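Local coordinates for protein 4-oxalocrotonate decarboxylase NahK (Pseudomonas putida, PDB 5D2I) that probably catalyses the metal-dependent decarboxylation of (3E)-2-oxohex-3-enedioate to 2-oxopent-4-enoate in the breakdown of aromatic hydrocarbons, at residues Val146-Ser151 with Ser169-Ile174; Pro111-Glu116 with Val246-Gly251. The protein carries 1 engineered substitution. All coordinates share one frame; numbering follows the deposited sequence.

Contact 1 of 2, residues Val146-Ser151 with Ser169-Ile174; sequences VEVIDS and SSTRFI. With CA (calcium ion), chain C; EDO (1,2-ethanediol), chain E.
Val-148 lies across from Arg-172, and the two side chains meet at their roots, CB of Val-148 to CB of Arg-172 at 3.6 Å. The CG2 branch of Val-148 also reaches CD1 of Ile-174. Val-146 and Ile-174 lie side by side, with CG1 of Val-146 against the same CD1. The other branch of Val-148, CG1, rests near the CG2 methyl of Thr-171. That methyl of Thr-171 lies 3.3 Å from Val-148 O and also touches CB of Asp-150.

These are two antiparallel strands of the mixed sheet in the FAA-hydrolase fold. Val-146 and Ile-174 form a hydrogen-bonded pair with both N-H groups engaged. The bond from Val-148 N to Arg-172 O is 2.7 Å, and the return bond from Arg-172 N to Val-148 O, at 3.2 Å, completes a second such pair. Past Val-148 the pairing gives way to one bond, from Asp-150 N to Ser-169 O.

Glu-147 and Phe-173 point to the opposite face from the valines. The Glu-147 chain runs extended, with CG anti to the backbone N (chi1 -163°), and carries OE1 to the calcium ion at 2.2 Å. OE2 forms a salt bridge with Lys-69, which binds 2-oxoglutarate. A water lies 2.7 Å from Glu-147 OE2 and accepts from Thr-171 N. Ser-170 OG is hydrogen-bonded to Lys-69 and to Asn-167 O. Farther out, the Asp-150 carboxylate takes the backbone N-H groups of Ile-109 and His-110, and a water joins its OD2 to Thr-171 OG1.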
loop_
_atom_site.group_PDB
_atom_site.type_symbol
_atom_site.label_atom_id
_atom_site.label_comp_id
_atom_site.label_asym_id
_atom_site.label_seq_id
_atom_site.Cartn_x
_atom_site.Cartn_y
_atom_site.Cartn_z
ATOM N N VAL A 146 8.528 -5.044 -1.014
ATOM C CA VAL A 146 7.605 -5.720 -1.896
ATOM C C VAL A 146 6.280 -5.841 -1.160
ATOM O O VAL A 146 6.220 -6.418 -0.073
ATOM C CB VAL A 146 8.129 -7.100 -2.262
ATOM C CG1 VAL A 146 7.094 -7.868 -3.063
ATOM C CG2 VAL A 146 9.412 -6.956 -3.072
ATOM N N GLU A 147 5.218 -5.295 -1.737
ATOM C CA GLU A 147 3.939 -5.439 -1.081
ATOM C C GLU A 147 3.311 -6.717 -1.530
ATOM O O GLU A 147 3.447 -7.103 -2.686
ATOM C CB GLU A 147 2.971 -4.290 -1.370
ATOM C CG GLU A 147 1.854 -4.294 -0.339
ATOM C CD GLU A 147 0.901 -3.125 -0.441
ATOM O OE1 GLU A 147 0.910 -2.416 -1.468
ATOM O OE2 GLU A 147 0.132 -2.925 0.524
ATOM N N VAL A 148 2.643 -7.393 -0.608
ATOM C CA VAL A 148 1.706 -8.417 -1.022
ATOM C C VAL A 148 0.340 -7.775 -0.866
ATOM O O VAL A 148 -0.049 -7.407 0.240
ATOM C CB VAL A 148 1.775 -9.646 -0.147
ATOM C CG1 VAL A 148 0.832 -10.719 -0.695
ATOM C CG2 VAL A 148 3.201 -10.173 -0.122
ATOM N N ILE A 149 -0.365 -7.595 -1.976
ATOM C CA ILE A 149 -1.712 -7.060 -1.905
ATOM C C ILE A 149 -2.681 -8.193 -2.081
ATOM O O ILE A 149 -2.392 -9.176 -2.760
ATOM C CB ILE A 149 -1.978 -6.003 -2.973
ATOM C CG1 ILE A 149 -1.503 -6.478 -4.343
ATOM C CG2 ILE A 149 -1.270 -4.704 -2.611
ATOM C CD1 ILE A 149 -1.886 -5.519 -5.447
ATOM N N ASP A 150 -3.846 -8.052 -1.475
ATOM C CA ASP A 150 -4.789 -9.142 -1.478
ATOM C C ASP A 150 -6.137 -8.529 -1.219
ATOM O O ASP A 150 -6.566 -8.438 -0.075
ATOM C CB ASP A 150 -4.455 -10.114 -0.355
ATOM C CG ASP A 150 -5.136 -11.451 -0.523
ATOM O OD1 ASP A 150 -5.446 -11.825 -1.671
ATOM O OD2 ASP A 150 -5.381 -12.142 0.495
ATOM N N SER A 151 -6.799 -8.105 -2.287
ATOM C CA SER A 151 -8.123 -7.526 -2.152
ATOM C C SER A 151 -9.058 -8.535 -1.527
ATOM O O SER A 151 -9.090 -9.700 -1.926
ATOM C CB SER A 151 -8.669 -7.111 -3.510
ATOM O OG SER A 151 -10.022 -6.706 -3.387
ATOM N N SER A 169 -6.330 -2.974 0.006
ATOM C CA SER A 169 -5.925 -4.352 -0.273
ATOM C C SER A 169 -4.638 -4.755 0.431
ATOM O O SER A 169 -3.978 -5.705 0.010
ATOM C CB SER A 169 -5.752 -4.576 -1.780
ATOM O OG SER A 169 -6.857 -4.072 -2.513
ATOM N N SER A 170 -4.284 -4.052 1.498
ATOM C CA SER A 170 -3.037 -4.330 2.193
ATOM C C SER A 170 -3.119 -5.652 2.911
ATOM O O SER A 170 -4.173 -6.017 3.426
ATOM C CB SER A 170 -2.738 -3.227 3.203
ATOM O OG SER A 170 -2.611 -1.998 2.534
ATOM N N THR A 171 -2.000 -6.369 2.973
ATOM C CA THR A 171 -1.995 -7.608 3.721
ATOM C C THR A 171 -0.596 -8.019 4.202
ATOM O O THR A 171 -0.440 -8.470 5.338
ATOM C CB THR A 171 -2.749 -8.748 2.954
ATOM O OG1 THR A 171 -3.317 -9.669 3.895
ATOM C CG2 THR A 171 -1.847 -9.489 1.981
ATOM N N ARG A 172 0.415 -7.891 3.349
ATOM C CA ARG A 172 1.788 -8.130 3.774
ATOM C C ARG A 172 2.688 -7.142 3.079
ATOM O O ARG A 172 2.361 -6.614 2.012
ATOM C CB ARG A 172 2.263 -9.541 3.426
ATOM C CG ARG A 172 1.408 -10.666 3.961
ATOM C CD ARG A 172 1.630 -10.906 5.440
ATOM N NE ARG A 172 0.866 -12.074 5.860
ATOM C CZ ARG A 172 -0.381 -12.032 6.318
ATOM N NH1 ARG A 172 -1.009 -10.871 6.449
ATOM N NH2 ARG A 172 -0.997 -13.160 6.651
ATOM N N PHE A 173 3.823 -6.870 3.689
ATOM C CA PHE A 173 4.861 -6.144 2.987
ATOM C C PHE A 173 6.175 -6.763 3.388
ATOM O O PHE A 173 6.351 -7.216 4.519
ATOM C CB PHE A 173 4.805 -4.640 3.266
ATOM C CG PHE A 173 5.123 -4.265 4.686
ATOM C CD1 PHE A 173 4.145 -4.313 5.671
ATOM C CD2 PHE A 173 6.395 -3.846 5.031
ATOM C CE1 PHE A 173 4.440 -3.956 6.983
ATOM C CE2 PHE A 173 6.701 -3.498 6.339
ATOM C CZ PHE A 173 5.727 -3.554 7.314
ATOM N N ILE A 174 7.081 -6.829 2.430
ATOM C CA ILE A 174 8.350 -7.488 2.646
ATOM C C ILE A 174 9.405 -6.432 2.436
ATOM O O ILE A 174 9.491 -5.853 1.357
ATOM C CB ILE A 174 8.580 -8.593 1.608
ATOM C CG1 ILE A 174 7.329 -9.470 1.464
ATOM C CG2 ILE A 174 9.795 -9.430 2.000
ATOM C CD1 ILE A 174 7.258 -10.206 0.106
HETATM CA CA CA C . 1.004 -1.296 -3.341
HETATM C C1 EDO E . -4.782 -7.591 -5.340
HETATM O O1 EDO E . -6.016 -7.025 -5.791
HETATM C C2 EDO E . -4.878 -9.111 -5.367
HETATM O O2 EDO E . -6.129 -9.501 -4.774
HETATM O O HOH W 1 0.226 -4.819 2.476
HETATM O O HOH W 2 -5.547 -10.773 2.911
HETATM O O HOH W 3 -9.483 -4.358 -1.956
HETATM O O HOH W 4 1.535 0.595 -2.026
HETATM O O HOH W 5 0.583 0.266 -5.072
#

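Contact 2 of 2, residues Pro111-Glu116 with Val246-Gly251; sequences PKIEAE and VPVAPG. With CA (calcium ion), chain C.
Ile-113 and Val-248 fit together at about a right angle, CG2 of Ile-113 lying 3.8 Å from CG1 of Val-248. The short strand 246-247 runs antiparallel along the start of strand 112-121, in the mixed sheet of the FAA-hydrolase fold. Val-248 is the bump, and Pro-111 and Ile-113 are the walls of the hollow it fills. Its CG1 lies mainly on Ile-113. Its CG2 meets the ring of Pro-111, 3.9 Å from CG of that proline, and also borders Ile-113 CG2. On the isoleucine wall, CG1 stands between its own backbone N and carbonyl carbon (chi1 59°). From there CG1 leans over Val-246 O and touches Val-248 CG1, while CD1 reaches that same valine methyl. Met-194 and Ile-254 close over Ile-113 from the second sheet.

Lys-112 and Pro-247 form the other face, which is exposed. CG of Lys-112 lies over CA of Pro-247 at 3.7 Å, and the extended lysine chain then leads away. Ile-113 and Val-246 bond to each other through both backbone N-H groups. The one from Ile-113 N to Val-246 O is 2.7 Å long.

Farther along the strand, Glu-114 and Glu-116 turn from this seam to the calcium ion, bound through OE1 of Glu-114 and OE2 of Glu-116. At the other end, Pro-111 O receives Val-248 N and also a water at 2.6 Å, which donates in turn to Val-248 O at 3.1 Å.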
loop_
_atom_site.group_PDB
_atom_site.type_symbol
_atom_site.label_atom_id
_atom_site.label_comp_id
_atom_site.label_asym_id
_atom_site.label_seq_id
_atom_site.Cartn_x
_atom_site.Cartn_y
_atom_site.Cartn_z
ATOM N N PRO A 111 -3.409 -13.433 -3.571
ATOM C CA PRO A 111 -2.410 -12.371 -3.406
ATOM C C PRO A 111 -1.630 -12.066 -4.672
ATOM O O PRO A 111 -1.455 -12.914 -5.551
ATOM C CB PRO A 111 -1.462 -12.954 -2.355
ATOM C CG PRO A 111 -1.567 -14.446 -2.556
ATOM C CD PRO A 111 -3.017 -14.681 -2.890
ATOM N N LYS A 112 -1.176 -10.828 -4.763
ATOM C CA LYS A 112 -0.214 -10.449 -5.778
ATOM C C LYS A 112 0.877 -9.663 -5.103
ATOM O O LYS A 112 0.684 -9.142 -4.006
ATOM C CB LYS A 112 -0.876 -9.573 -6.827
ATOM C CG LYS A 112 -2.024 -10.265 -7.530
ATOM C CD LYS A 112 -2.574 -9.383 -8.632
ATOM C CE LYS A 112 -3.789 -10.027 -9.280
ATOM N NZ LYS A 112 -4.293 -9.207 -10.406
ATOM N N ILE A 113 2.024 -9.566 -5.755
ATOM C CA ILE A 113 3.093 -8.760 -5.194
ATOM C C ILE A 113 3.389 -7.583 -6.105
ATOM O O ILE A 113 3.163 -7.634 -7.321
ATOM C CB ILE A 113 4.371 -9.579 -4.943
ATOM C CG1 ILE A 113 4.879 -10.205 -6.244
ATOM C CG2 ILE A 113 4.097 -10.662 -3.911
ATOM C CD1 ILE A 113 6.278 -10.810 -6.117
ATOM N N GLU A 114 3.885 -6.517 -5.495
ATOM C CA GLU A 114 4.274 -5.320 -6.210
ATOM C C GLU A 114 5.599 -4.893 -5.646
ATOM O O GLU A 114 5.768 -4.864 -4.428
ATOM C CB GLU A 114 3.271 -4.201 -5.931
ATOM C CG GLU A 114 1.865 -4.519 -6.308
ATOM C CD GLU A 114 0.961 -3.336 -6.120
ATOM O OE1 GLU A 114 0.818 -2.868 -4.969
ATOM O OE2 GLU A 114 0.416 -2.868 -7.129
ATOM N N ALA A 115 6.531 -4.543 -6.526
ATOM C CA ALA A 115 7.813 -4.011 -6.097
ATOM C C ALA A 115 7.610 -2.541 -5.814
ATOM O O ALA A 115 7.046 -1.821 -6.636
ATOM C CB ALA A 115 8.830 -4.180 -7.194
ATOM N N GLU A 116 8.050 -2.097 -4.644
ATOM C CA GLU A 116 7.895 -0.703 -4.263
ATOM C C GLU A 116 9.158 -0.198 -3.625
ATOM O O GLU A 116 10.023 -0.965 -3.212
ATOM C CB GLU A 116 6.732 -0.553 -3.275
ATOM C CG GLU A 116 5.499 -1.276 -3.756
ATOM C CD GLU A 116 4.206 -0.726 -3.228
ATOM O OE1 GLU A 116 4.203 0.332 -2.556
ATOM O OE2 GLU A 116 3.175 -1.363 -3.501
ATOM N N VAL A 246 2.017 -8.867 -9.503
ATOM C CA VAL A 246 2.231 -10.214 -10.005
ATOM C C VAL A 246 1.629 -11.216 -9.061
ATOM O O VAL A 246 1.995 -11.259 -7.888
ATOM C CB VAL A 246 3.717 -10.509 -10.143
ATOM C CG1 VAL A 246 3.944 -11.984 -10.434
ATOM C CG2 VAL A 246 4.282 -9.665 -11.252
ATOM N N PRO A 247 0.710 -12.037 -9.574
ATOM C CA PRO A 247 0.106 -13.067 -8.729
ATOM C C PRO A 247 1.162 -14.000 -8.149
ATOM O O PRO A 247 2.161 -14.334 -8.807
ATOM C CB PRO A 247 -0.776 -13.846 -9.709
ATOM C CG PRO A 247 -1.008 -12.935 -10.859
ATOM C CD PRO A 247 0.221 -12.092 -10.964
ATOM N N VAL A 248 0.961 -14.398 -6.900
ATOM C CA VAL A 248 1.811 -15.407 -6.298
ATOM C C VAL A 248 0.947 -16.504 -5.708
ATOM O O VAL A 248 -0.241 -16.310 -5.440
ATOM C CB VAL A 248 2.735 -14.834 -5.212
ATOM C CG1 VAL A 248 3.791 -13.937 -5.850
ATOM C CG2 VAL A 248 1.925 -14.081 -4.166
ATOM N N ALA A 249 1.556 -17.659 -5.504
ATOM C CA ALA A 249 0.825 -18.824 -5.048
ATOM C C ALA A 249 1.796 -19.687 -4.264
ATOM O O ALA A 249 3.009 -19.513 -4.391
ATOM C CB ALA A 249 0.280 -19.597 -6.254
ATOM N N PRO A 250 1.274 -20.621 -3.458
ATOM C CA PRO A 250 2.155 -21.554 -2.755
ATOM C C PRO A 250 3.164 -22.185 -3.687
ATOM O O PRO A 250 2.822 -22.607 -4.800
ATOM C CB PRO A 250 1.184 -22.611 -2.237
ATOM C CG PRO A 250 -0.043 -21.810 -1.929
ATOM C CD PRO A 250 -0.134 -20.771 -3.037
ATOM N N GLY A 251 4.414 -22.223 -3.244
ATOM C CA GLY A 251 5.461 -22.813 -4.050
ATOM C C GLY A 251 6.273 -21.766 -4.778
ATOM O O GLY A 251 7.383 -22.051 -5.219
HETATM CA CA CA C . 1.004 -1.296 -3.341
HETATM O O HOH W 6 -2.756 -14.978 -6.583
HETATM O O HOH W 4 1.535 0.595 -2.026
HETATM O O HOH W 5 0.583 0.266 -5.072
#

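Both contacts are antiparallel pairings in one sheet, where strands 139-149 and 112-121 are neighbours. Contact 1 is near the centre of the folded chain, about 7 Å from it, against about 14 Å for contact 2 (centre to centre). None of its touching residues is exposed; contact 2 has one buried and one exposed face. Probable backbone hydrogen bonds join them, Ile-149 N to Lys-112 O and Glu-147 N to Glu-114 O, both 2.8 Å. Ile-113 touches both Val-146 and Val-148. Side-chain charge and water bridges to side chains mark contact 1. In contact 2 the meeting side chains are apolar, apart from the lysine, and its water bridges two backbone carbonyls. Glu-147, Glu-114 and Glu-116 share one calcium ion.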